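Local coordinates for 16S rRNA (adenine(1408)-N(1))-methyltransferase (Escherichia coli, PDB 3MTE), which methylates N1 of adenine 1408 in the 16S rRNA of assembled 30S ribosomal subunits, using S-adenosylmethionine, and so confers resistance to aminoglycosides such as kanamycin and apramycin, at residues 30-35 and 98-103; 117-122 and 156-161; 130-135 and 217-222. All coordinates share one frame; numbering follows the deposited sequence. Where two conformers were deposited one is given.

Interaction 1: residues 30-35 and 98-103. With SAM (S-adenosylmethionine), chain C.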
loop_
_atom_site.group_PDB
_atom_site.type_symbol
_atom_site.label_atom_id
_atom_site.label_comp_id
_atom_site.label_asym_id
_atom_site.label_seq_id
_atom_site.Cartn_x
_atom_site.Cartn_y
_atom_site.Cartn_z
ATOM N N VAL A 30 7.337 9.040 7.898
ATOM C CA VAL A 30 7.347 8.491 6.544
ATOM C C VAL A 30 6.257 7.433 6.399
ATOM O O VAL A 30 6.144 6.539 7.231
ATOM C CB VAL A 30 8.704 7.848 6.225
ATOM C CG1 VAL A 30 8.678 7.174 4.859
ATOM C CG2 VAL A 30 9.828 8.912 6.275
ATOM N N HIS A 31 5.456 7.530 5.342
ATOM C CA HIS A 31 4.432 6.520 5.070
ATOM C C HIS A 31 4.702 5.825 3.747
ATOM O O HIS A 31 5.015 6.487 2.757
ATOM C CB HIS A 31 3.053 7.168 5.006
ATOM C CG HIS A 31 1.963 6.190 4.702
ATOM N ND1 HIS A 31 1.415 5.375 5.669
ATOM C CD2 HIS A 31 1.367 5.843 3.533
ATOM C CE1 HIS A 31 0.518 4.577 5.112
ATOM N NE2 HIS A 31 0.465 4.846 3.818
ATOM N N ILE A 32 4.576 4.498 3.717
ATOM C CA ILE A 32 4.722 3.752 2.464
ATOM C C ILE A 32 3.400 3.126 2.076
ATOM O O ILE A 32 2.771 2.449 2.891
ATOM C CB ILE A 32 5.795 2.637 2.562
ATOM C CG1 ILE A 32 7.187 3.259 2.694
ATOM C CG2 ILE A 32 5.712 1.697 1.332
ATOM C CD1 ILE A 32 8.295 2.226 2.884
ATOM N N ASP A 33 2.972 3.373 0.842
ATOM C CA ASP A 33 1.751 2.743 0.301
ATOM C C ASP A 33 2.183 1.771 -0.802
ATOM O O ASP A 33 2.694 2.186 -1.848
ATOM C CB ASP A 33 0.813 3.820 -0.246
ATOM C CG ASP A 33 -0.524 3.259 -0.743
ATOM O OD1 ASP A 33 -1.066 2.326 -0.103
ATOM O OD2 ASP A 33 -1.027 3.773 -1.767
ATOM N N LEU A 34 1.994 0.472 -0.567
ATOM C CA LEU A 34 2.477 -0.559 -1.486
ATOM C C LEU A 34 1.379 -0.957 -2.473
ATOM O O LEU A 34 0.255 -1.247 -2.069
ATOM C CB LEU A 34 2.943 -1.790 -0.698
ATOM C CG LEU A 34 3.423 -3.005 -1.506
ATOM C CD1 LEU A 34 4.620 -2.671 -2.417
ATOM C CD2 LEU A 34 3.762 -4.152 -0.558
ATOM N N GLY A 35 1.704 -0.988 -3.765
ATOM C CA GLY A 35 0.694 -1.236 -4.784
ATOM C C GLY A 35 -0.234 -0.037 -4.847
ATOM O O GLY A 35 -1.473 -0.175 -4.763
ATOM N N LYS A 98 14.553 -0.199 3.494
ATOM C CA LYS A 98 14.498 -0.987 4.723
ATOM C C LYS A 98 14.400 -0.105 5.965
ATOM O O LYS A 98 15.143 0.882 6.099
ATOM C CB LYS A 98 15.725 -1.894 4.836
ATOM C CG LYS A 98 15.655 -3.140 3.978
ATOM C CD LYS A 98 16.548 -4.229 4.543
ATOM C CE LYS A 98 16.179 -5.593 3.982
ATOM N NZ LYS A 98 17.020 -6.663 4.590
ATOM N N ASN A 99 13.486 -0.457 6.866
ATOM C CA ASN A 99 13.427 0.182 8.187
ATOM C C ASN A 99 13.134 1.691 8.126
ATOM O O ASN A 99 13.598 2.458 8.971
ATOM C CB ASN A 99 14.756 -0.073 8.918
ATOM C CG ASN A 99 14.731 0.378 10.365
ATOM O OD1 ASN A 99 13.791 0.085 11.102
ATOM N ND2 ASN A 99 15.785 1.081 10.788
ATOM N N ILE A 100 12.370 2.119 7.124
ATOM C CA ILE A 100 12.150 3.549 6.903
ATOM C C ILE A 100 10.755 4.061 7.314
ATOM O O ILE A 100 10.606 5.217 7.714
ATOM C CB ILE A 100 12.457 3.934 5.424
ATOM C CG1 ILE A 100 12.565 5.446 5.257
ATOM C CG2 ILE A 100 11.408 3.392 4.481
ATOM C CD1 ILE A 100 12.784 5.863 3.816
ATOM N N ALA A 101 9.742 3.201 7.246
ATOM C CA ALA A 101 8.356 3.661 7.377
ATOM C C ALA A 101 7.823 3.699 8.802
ATOM O O ALA A 101 7.991 2.741 9.555
ATOM C CB ALA A 101 7.418 2.803 6.495
ATOM N N ASP A 102 7.159 4.800 9.158
ATOM C CA ASP A 102 6.408 4.878 10.413
ATOM C C ASP A 102 5.037 4.222 10.278
ATOM O O ASP A 102 4.405 3.855 11.278
ATOM C CB ASP A 102 6.246 6.326 10.868
ATOM C CG ASP A 102 7.582 7.003 11.125
ATOM O OD1 ASP A 102 8.109 6.868 12.247
ATOM O OD2 ASP A 102 8.115 7.647 10.195
ATOM N N SER A 103 4.575 4.081 9.041
ATOM C CA SER A 103 3.295 3.426 8.780
ATOM C C SER A 103 3.307 2.894 7.357
ATOM O O SER A 103 4.038 3.392 6.501
ATOM C CB SER A 103 2.136 4.398 8.994
ATOM O OG SER A 103 2.296 5.585 8.230
HETATM N N SAM C . -3.884 0.965 -3.914
HETATM C CA SAM C . -4.573 1.165 -5.185
HETATM C C SAM C . -5.853 1.966 -4.993
HETATM O OXT SAM C . -6.348 2.093 -3.873
HETATM C CB SAM C . -4.922 -0.173 -5.843
HETATM C CG SAM C . -4.922 -0.078 -7.362
HETATM S SD SAM C . -5.099 -1.691 -8.172
HETATM C CE SAM C . -6.573 -2.335 -7.359
HETATM C "C5'" SAM C . -3.829 -2.721 -7.407
HETATM C "C4'" SAM C . -2.399 -2.239 -7.695
HETATM O "O4'" SAM C . -1.511 -3.194 -7.155
HETATM C "C3'" SAM C . -2.061 -2.105 -9.174
HETATM O "O3'" SAM C . -1.536 -0.826 -9.430
HETATM C "C2'" SAM C . -0.929 -3.086 -9.416
HETATM O "O2'" SAM C . 0.021 -2.623 -10.363
HETATM C "C1'" SAM C . -0.377 -3.272 -8.006
HETATM N N9 SAM C . 0.281 -4.584 -7.887
HETATM C C8 SAM C . -0.136 -5.784 -8.406
HETATM N N7 SAM C . 0.779 -6.724 -8.063
HETATM C C5 SAM C . 1.757 -6.134 -7.341
HETATM C C6 SAM C . 2.923 -6.610 -6.759
HETATM N N6 SAM C . 3.248 -7.901 -6.860
HETATM N N1 SAM C . 3.726 -5.739 -6.065
HETATM C C2 SAM C . 3.412 -4.396 -5.957
HETATM N N3 SAM C . 2.253 -3.932 -6.544
HETATM C C4 SAM C . 1.454 -4.788 -7.223
#
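Ile32 reaches with CD1 into the apolar half of this contact, lying 3.7 Å from Ile100 CG2, with the two side chains crossing at about a right angle. The methyl of Ala101 fits against the same CD1 and against CG1. Together with Val30, whose CB sits 3.6 Å from Ile100 O, these residues form the buried part; Ile24 of helix 17-24 touches both Val30 and Ile100.

The other side is polar and less enclosed. His31, its CG anti to the backbone N (chi1 179°), meets Ser103 at the ring edge: ND1 and Ser103 OG are 2.7 Å apart, the bond is nearly straight (170°), and either atom could be the donor. Asp102 OD2 accepts a hydrogen bond from Val30 N (2.8 Å), met on its anti side.

The parallel strands 29-34 and 101-107 are joined by Ile32 N to Ser103 O at 3.0 Å and by Asp102 N to Val30 O. This is the central strand pair of a Rossmann-like methyltransferase sheet. Strand 29-34 leads on to Gly35, whose O accepts a hydrogen bond from the amino nitrogen N of S-adenosylmethionine, 2.8 Å away; backbone and side-chain bonds thus hold the polar edge of this strand, consistent with a fixed place for that carbonyl.

Interaction 2: residues 117-122 and 156-161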
loop_
_atom_site.group_PDB
_atom_site.type_symbol
_atom_site.label_atom_id
_atom_site.label_comp_id
_atom_site.label_asym_id
_atom_site.label_seq_id
_atom_site.Cartn_x
_atom_site.Cartn_y
_atom_site.Cartn_z
ATOM N N VAL A 117 -1.351 -11.253 0.482
ATOM C CA VAL A 117 -1.935 -10.697 1.700
ATOM C C VAL A 117 -2.857 -11.695 2.385
ATOM O O VAL A 117 -2.821 -11.846 3.613
ATOM C CB VAL A 117 -2.695 -9.369 1.425
ATOM C CG1 VAL A 117 -3.531 -8.973 2.632
ATOM C CG2 VAL A 117 -1.701 -8.258 1.102
ATOM N N ILE A 118 -3.670 -12.405 1.600
ATOM C CA ILE A 118 -4.707 -13.235 2.205
ATOM C C ILE A 118 -4.275 -14.645 2.576
ATOM O O ILE A 118 -4.836 -15.237 3.503
ATOM C CB ILE A 118 -5.985 -13.253 1.339
ATOM C CG1 ILE A 118 -5.740 -13.999 0.038
ATOM C CG2 ILE A 118 -6.419 -11.823 1.057
ATOM C CD1 ILE A 118 -6.970 -14.006 -0.888
ATOM N N LYS A 119 -3.262 -15.178 1.897
ATOM C CA LYS A 119 -2.816 -16.540 2.188
ATOM C C LYS A 119 -2.409 -16.776 3.659
ATOM O O LYS A 119 -2.937 -17.680 4.309
ATOM C CB LYS A 119 -1.722 -16.997 1.213
ATOM C CG LYS A 119 -1.321 -18.461 1.385
ATOM C CD LYS A 119 -0.136 -18.811 0.496
ATOM C CE LYS A 119 0.365 -20.219 0.776
ATOM N NZ LYS A 119 1.603 -20.518 0.001
ATOM N N PRO A 120 -1.458 -15.987 4.189
ATOM C CA PRO A 120 -0.616 -14.994 3.522
ATOM C C PRO A 120 0.698 -15.621 3.063
ATOM O O PRO A 120 1.076 -16.694 3.544
ATOM C CB PRO A 120 -0.330 -13.988 4.635
ATOM C CG PRO A 120 -0.390 -14.807 5.921
ATOM C CD PRO A 120 -1.136 -16.093 5.624
ATOM N N ASN A 121 1.379 -14.964 2.131
ATOM C CA ASN A 121 2.704 -15.402 1.726
ATOM C C ASN A 121 3.714 -14.840 2.727
ATOM O O ASN A 121 3.959 -13.634 2.751
ATOM C CB ASN A 121 3.018 -14.927 0.313
ATOM C CG ASN A 121 4.333 -15.470 -0.191
ATOM O OD1 ASN A 121 5.356 -15.348 0.474
ATOM N ND2 ASN A 121 4.309 -16.094 -1.364
ATOM N N ARG A 122 4.281 -15.721 3.548
ATOM C CA ARG A 122 5.156 -15.324 4.647
ATOM C C ARG A 122 6.403 -14.599 4.155
ATOM O O ARG A 122 6.818 -13.587 4.729
ATOM C CB ARG A 122 5.565 -16.559 5.452
ATOM C CG ARG A 122 5.927 -16.286 6.905
ATOM C CD ARG A 122 6.349 -17.569 7.623
ATOM N NE ARG A 122 5.797 -18.766 6.988
ATOM C CZ ARG A 122 4.635 -19.321 7.315
ATOM N NH1 ARG A 122 3.892 -18.790 8.275
ATOM N NH2 ARG A 122 4.215 -20.409 6.680
ATOM N N ARG A 156 -7.952 -21.735 -6.980
ATOM C CA ARG A 156 -6.578 -22.050 -6.599
ATOM C C ARG A 156 -6.462 -22.513 -5.145
ATOM O O ARG A 156 -5.364 -22.775 -4.653
ATOM C CB ARG A 156 -5.663 -20.858 -6.881
ATOM C CG ARG A 156 -5.256 -20.767 -8.354
ATOM C CD ARG A 156 -4.790 -19.369 -8.746
ATOM N NE ARG A 156 -3.668 -18.898 -7.940
ATOM C CZ ARG A 156 -2.393 -19.148 -8.220
ATOM N NH1 ARG A 156 -2.076 -19.875 -9.286
ATOM N NH2 ARG A 156 -1.435 -18.676 -7.432
ATOM N N GLY A 157 -7.597 -22.611 -4.463
ATOM C CA GLY A 157 -7.627 -23.133 -3.106
ATOM C C GLY A 157 -7.125 -22.158 -2.057
ATOM O O GLY A 157 -6.655 -22.560 -0.993
ATOM N N LEU A 158 -7.221 -20.868 -2.356
ATOM C CA LEU A 158 -6.871 -19.840 -1.384
ATOM C C LEU A 158 -8.071 -19.546 -0.486
ATOM O O LEU A 158 -9.217 -19.745 -0.888
ATOM C CB LEU A 158 -6.390 -18.577 -2.090
ATOM C CG LEU A 158 -4.961 -18.680 -2.627
ATOM C CD1 LEU A 158 -4.856 -18.075 -4.011
ATOM C CD2 LEU A 158 -3.994 -18.020 -1.652
ATOM N N PRO A 159 -7.809 -19.082 0.745
ATOM C CA PRO A 159 -8.887 -18.835 1.710
ATOM C C PRO A 159 -9.880 -17.804 1.183
ATOM O O PRO A 159 -9.483 -16.885 0.468
ATOM C CB PRO A 159 -8.147 -18.275 2.930
ATOM C CG PRO A 159 -6.721 -18.715 2.760
ATOM C CD PRO A 159 -6.484 -18.729 1.285
ATOM N N LEU A 160 -11.152 -17.944 1.538
ATOM C CA LEU A 160 -12.172 -16.994 1.102
ATOM C C LEU A 160 -12.158 -15.734 1.964
ATOM O O LEU A 160 -12.042 -15.812 3.187
ATOM C CB LEU A 160 -13.559 -17.642 1.139
ATOM C CG LEU A 160 -13.788 -18.805 0.171
ATOM C CD1 LEU A 160 -15.147 -19.445 0.415
ATOM C CD2 LEU A 160 -13.663 -18.338 -1.271
ATOM N N LEU A 161 -12.275 -14.573 1.324
ATOM C CA LEU A 161 -12.274 -13.300 2.050
ATOM C C LEU A 161 -13.470 -13.183 2.977
ATOM O O LEU A 161 -14.611 -13.111 2.520
ATOM C CB LEU A 161 -12.278 -12.114 1.078
ATOM C CG LEU A 161 -10.933 -11.801 0.445
ATOM C CD1 LEU A 161 -11.014 -10.550 -0.413
ATOM C CD2 LEU A 161 -9.931 -11.591 1.531
#
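Ile118, in helix 111-118, points its side chain toward the loop 156-161, and its two branches meet different residues there. CB carries CG2 anti to the carbonyl carbon, and this methyl lies 3.6 Å from Leu161 CD2, the two side chains crossing at about a right angle. The other branch, CG1, is placed between the backbone N and the carbonyl carbon (chi1 69°); beyond it the chain extends to CD1, which ends 4.1 Å from Pro159 O.

Next along the chain, Lys119 contributes only the base of its side chain: CB is 3.8 Å from Leu158 CD2, and CG lies slightly farther from the same methyl. The rest of the extended lysine leads away from the loop. Pro159 brings its CG against the backbone instead, 4.0 Å from Ile118 O, a carbonyl that is also hydrogen-bonded to Tyr165 OH.

The contact is made by apolar groups packing on one another and on backbone carbonyls, between two places where the chain changes direction. Lys119 precedes a cis peptide bond to Pro120, and Gly157 closes helix 147-155 in a Schellman motif.

Phe166 of helix 163-167 touches both Ile118 and Leu161, and Leu161 also rests on Thr142 of strand 136-142, while Pro120 packs on helix 169-177, which places the contact where helix 111-118 meets strand 136-142 and the later helices.

Interaction 3: residues 130-135 and 217-222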
loop_
_atom_site.group_PDB
_atom_site.type_symbol
_atom_site.label_atom_id
_atom_site.label_comp_id
_atom_site.label_asym_id
_atom_site.label_seq_id
_atom_site.Cartn_x
_atom_site.Cartn_y
_atom_site.Cartn_z
ATOM N N ASP A 130 9.799 -5.592 6.567
ATOM C CA ASP A 130 11.164 -5.065 6.627
ATOM C C ASP A 130 11.242 -3.592 6.241
ATOM O O ASP A 130 12.209 -2.910 6.584
ATOM C CB ASP A 130 12.101 -5.873 5.727
ATOM C CG ASP A 130 12.629 -7.116 6.407
ATOM O OD1 ASP A 130 12.462 -7.230 7.640
ATOM O OD2 ASP A 130 13.216 -7.972 5.710
ATOM N N LEU A 131 10.231 -3.103 5.529
ATOM C CA LEU A 131 10.200 -1.697 5.112
ATOM C C LEU A 131 9.878 -0.777 6.277
ATOM O O LEU A 131 10.067 0.438 6.198
ATOM C CB LEU A 131 9.125 -1.470 4.053
ATOM C CG LEU A 131 9.151 -2.284 2.763
ATOM C CD1 LEU A 131 7.919 -1.932 1.935
ATOM C CD2 LEU A 131 10.433 -2.019 1.988
ATOM N N ALA A 132 9.343 -1.355 7.345
ATOM C CA ALA A 132 8.806 -0.549 8.421
ATOM C C ALA A 132 9.698 -0.524 9.639
ATOM O O ALA A 132 10.458 -1.462 9.896
ATOM C CB ALA A 132 7.396 -1.039 8.802
ATOM N N LYS A 133 9.598 0.561 10.396
ATOM C CA LYS A 133 10.322 0.667 11.651
ATOM C C LYS A 133 9.570 -0.123 12.707
ATOM O O LYS A 133 8.380 -0.411 12.551
ATOM C CB LYS A 133 10.474 2.131 12.064
ATOM C CG LYS A 133 11.256 2.953 11.043
ATOM C CD LYS A 133 11.719 4.291 11.597
ATOM C CE LYS A 133 10.601 5.301 11.623
ATOM N NZ LYS A 133 11.023 6.567 12.303
ATOM N N LYS A 134 10.275 -0.482 13.772
ATOM C CA LYS A 134 9.673 -1.204 14.882
ATOM C C LYS A 134 8.384 -0.517 15.319
ATOM O O LYS A 134 8.363 0.698 15.550
ATOM C CB LYS A 134 10.659 -1.254 16.048
ATOM C CG LYS A 134 10.210 -2.098 17.222
ATOM C CD LYS A 134 11.284 -2.111 18.306
ATOM C CE LYS A 134 10.914 -3.045 19.444
ATOM N NZ LYS A 134 12.048 -3.216 20.397
ATOM N N GLU A 135 7.313 -1.300 15.408
ATOM C CA GLU A 135 6.001 -0.816 15.849
ATOM C C GLU A 135 5.303 0.160 14.899
ATOM O O GLU A 135 4.372 0.865 15.305
ATOM C CB GLU A 135 6.071 -0.230 17.264
ATOM C CG GLU A 135 6.284 -1.278 18.352
ATOM C CD GLU A 135 5.159 -2.309 18.402
ATOM O OE1 GLU A 135 3.970 -1.912 18.338
ATOM O OE2 GLU A 135 5.468 -3.517 18.513
ATOM N N GLY A 217 -2.908 -3.028 12.480
ATOM C CA GLY A 217 -2.205 -3.270 13.721
ATOM C C GLY A 217 -0.842 -2.629 13.632
ATOM O O GLY A 217 -0.683 -1.580 13.001
ATOM N N HIS A 218 0.141 -3.258 14.258
ATOM C CA HIS A 218 1.493 -2.714 14.229
ATOM C C HIS A 218 2.504 -3.758 13.809
ATOM O O HIS A 218 2.291 -4.952 13.989
ATOM C CB HIS A 218 1.856 -2.130 15.595
ATOM C CG HIS A 218 1.063 -0.909 15.937
ATOM N ND1 HIS A 218 -0.194 -0.975 16.502
ATOM C CD2 HIS A 218 1.326 0.405 15.749
ATOM C CE1 HIS A 218 -0.660 0.251 16.669
ATOM N NE2 HIS A 218 0.243 1.106 16.218
ATOM N N VAL A 219 3.615 -3.295 13.255
ATOM C CA VAL A 219 4.644 -4.197 12.780
ATOM C C VAL A 219 5.438 -4.670 13.995
ATOM O O VAL A 219 5.959 -3.861 14.762
ATOM C CB VAL A 219 5.558 -3.505 11.739
ATOM C CG1 VAL A 219 6.733 -4.399 11.387
ATOM C CG2 VAL A 219 4.756 -3.142 10.478
ATOM N N SER A 220 5.499 -5.982 14.184
ATOM C CA SER A 220 6.093 -6.542 15.390
ATOM C C SER A 220 7.440 -7.194 15.116
ATOM O O SER A 220 8.179 -7.513 16.043
ATOM C CB SER A 220 5.148 -7.573 16.008
ATOM O OG SER A 220 4.856 -8.607 15.077
ATOM N N LYS A 221 7.751 -7.392 13.841
ATOM C CA LYS A 221 8.940 -8.141 13.448
ATOM C C LYS A 221 10.226 -7.624 14.098
ATOM O O LYS A 221 11.191 -8.377 14.257
ATOM C CB LYS A 221 9.087 -8.147 11.924
ATOM C CG LYS A 221 10.173 -9.076 11.415
ATOM C CD LYS A 221 10.254 -9.087 9.898
ATOM C CE LYS A 221 11.416 -9.961 9.449
ATOM N NZ LYS A 221 11.719 -9.812 8.004
ATOM N N HIS A 222 10.233 -6.349 14.480
ATOM C CA HIS A 222 11.457 -5.707 14.958
ATOM C C HIS A 222 11.479 -5.476 16.471
ATOM O O HIS A 222 10.434 -5.403 17.119
ATOM C CB HIS A 222 11.685 -4.389 14.215
ATOM C CG HIS A 222 11.440 -4.480 12.740
ATOM N ND1 HIS A 222 12.226 -5.238 11.899
ATOM C CD2 HIS A 222 10.499 -3.901 11.955
ATOM C CE1 HIS A 222 11.778 -5.127 10.661
ATOM N NE2 HIS A 222 10.733 -4.320 10.667
#
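Asp130 OD1 lies at the edge of the His222 imidazole, near its plane and 3.7 Å from CE1, while the neighbouring Lys221 covers one face with CB, 4.2 Å above the plane and over the ring centre. Ala132 O approaches the ring obliquely; though it is 3.0 Å from NE2, the angle is poor, and NE2 is instead hydrogen-bonded to Ala129 O. His222 is poorly ordered, so this placement is less certain than the rest. The second imidazole, that of His218, receives Glu135 O at its edge, 3.1 Å from CD2. Its ring plane lies 26° from that of the Glu135 carboxylate, whose OE1 comes beside His218 CB and is salt-bridged to Arg181; His218 ND1 is hydrogen-bonded to Asp183.

Strand 212-219 is the penultimate strand of the 3-2-1-4-5-7-6 sheet characteristic of Rossmann-like methyltransferases, antiparallel to both its neighbours, 136-142 and 180-188. Here its end meets the chain just before strand 136-142, and Glu135 N donates to Val219 O at 3.0 Å.

Ala132 CB packs on Val219 CG2 (3.8 Å). Lys221 follows an extended path, with CG anti to the backbone N (chi1 -171°), which carries NZ to Asp130 OD1 for a 2.7 Å salt bridge. The ammonium comes from above the carboxylate plane, 41° out of it, and is also hydrogen-bonded to Ser126 OG. Lys134 runs its methylenes along the terminal residue, CG 3.3 Å from His222 O.

Overall arrangement
Interactions 1 and 3 are neighbours on the same sheet, their centres about 10 Å apart, and they touch directly: Asn99 N lies 2.8 Å from Asp130 O and Ala101 O lies 2.8 Å from Lys133 N, both probable hydrogen bonds. A salt bridge between Asp102 OD1 and Lys133 NZ also joins them. Interaction 2 stands apart, its centre about 23 Å from that of interaction 1 and 21 Å from that of interaction 3, with no touch to either, although strand 101-107 leads on to helix 111-118. Only interaction 1 includes a cofactor-binding residue, Gly35; in interaction 2 the side chain of Leu161 is about 12 Å from S-adenosylmethionine.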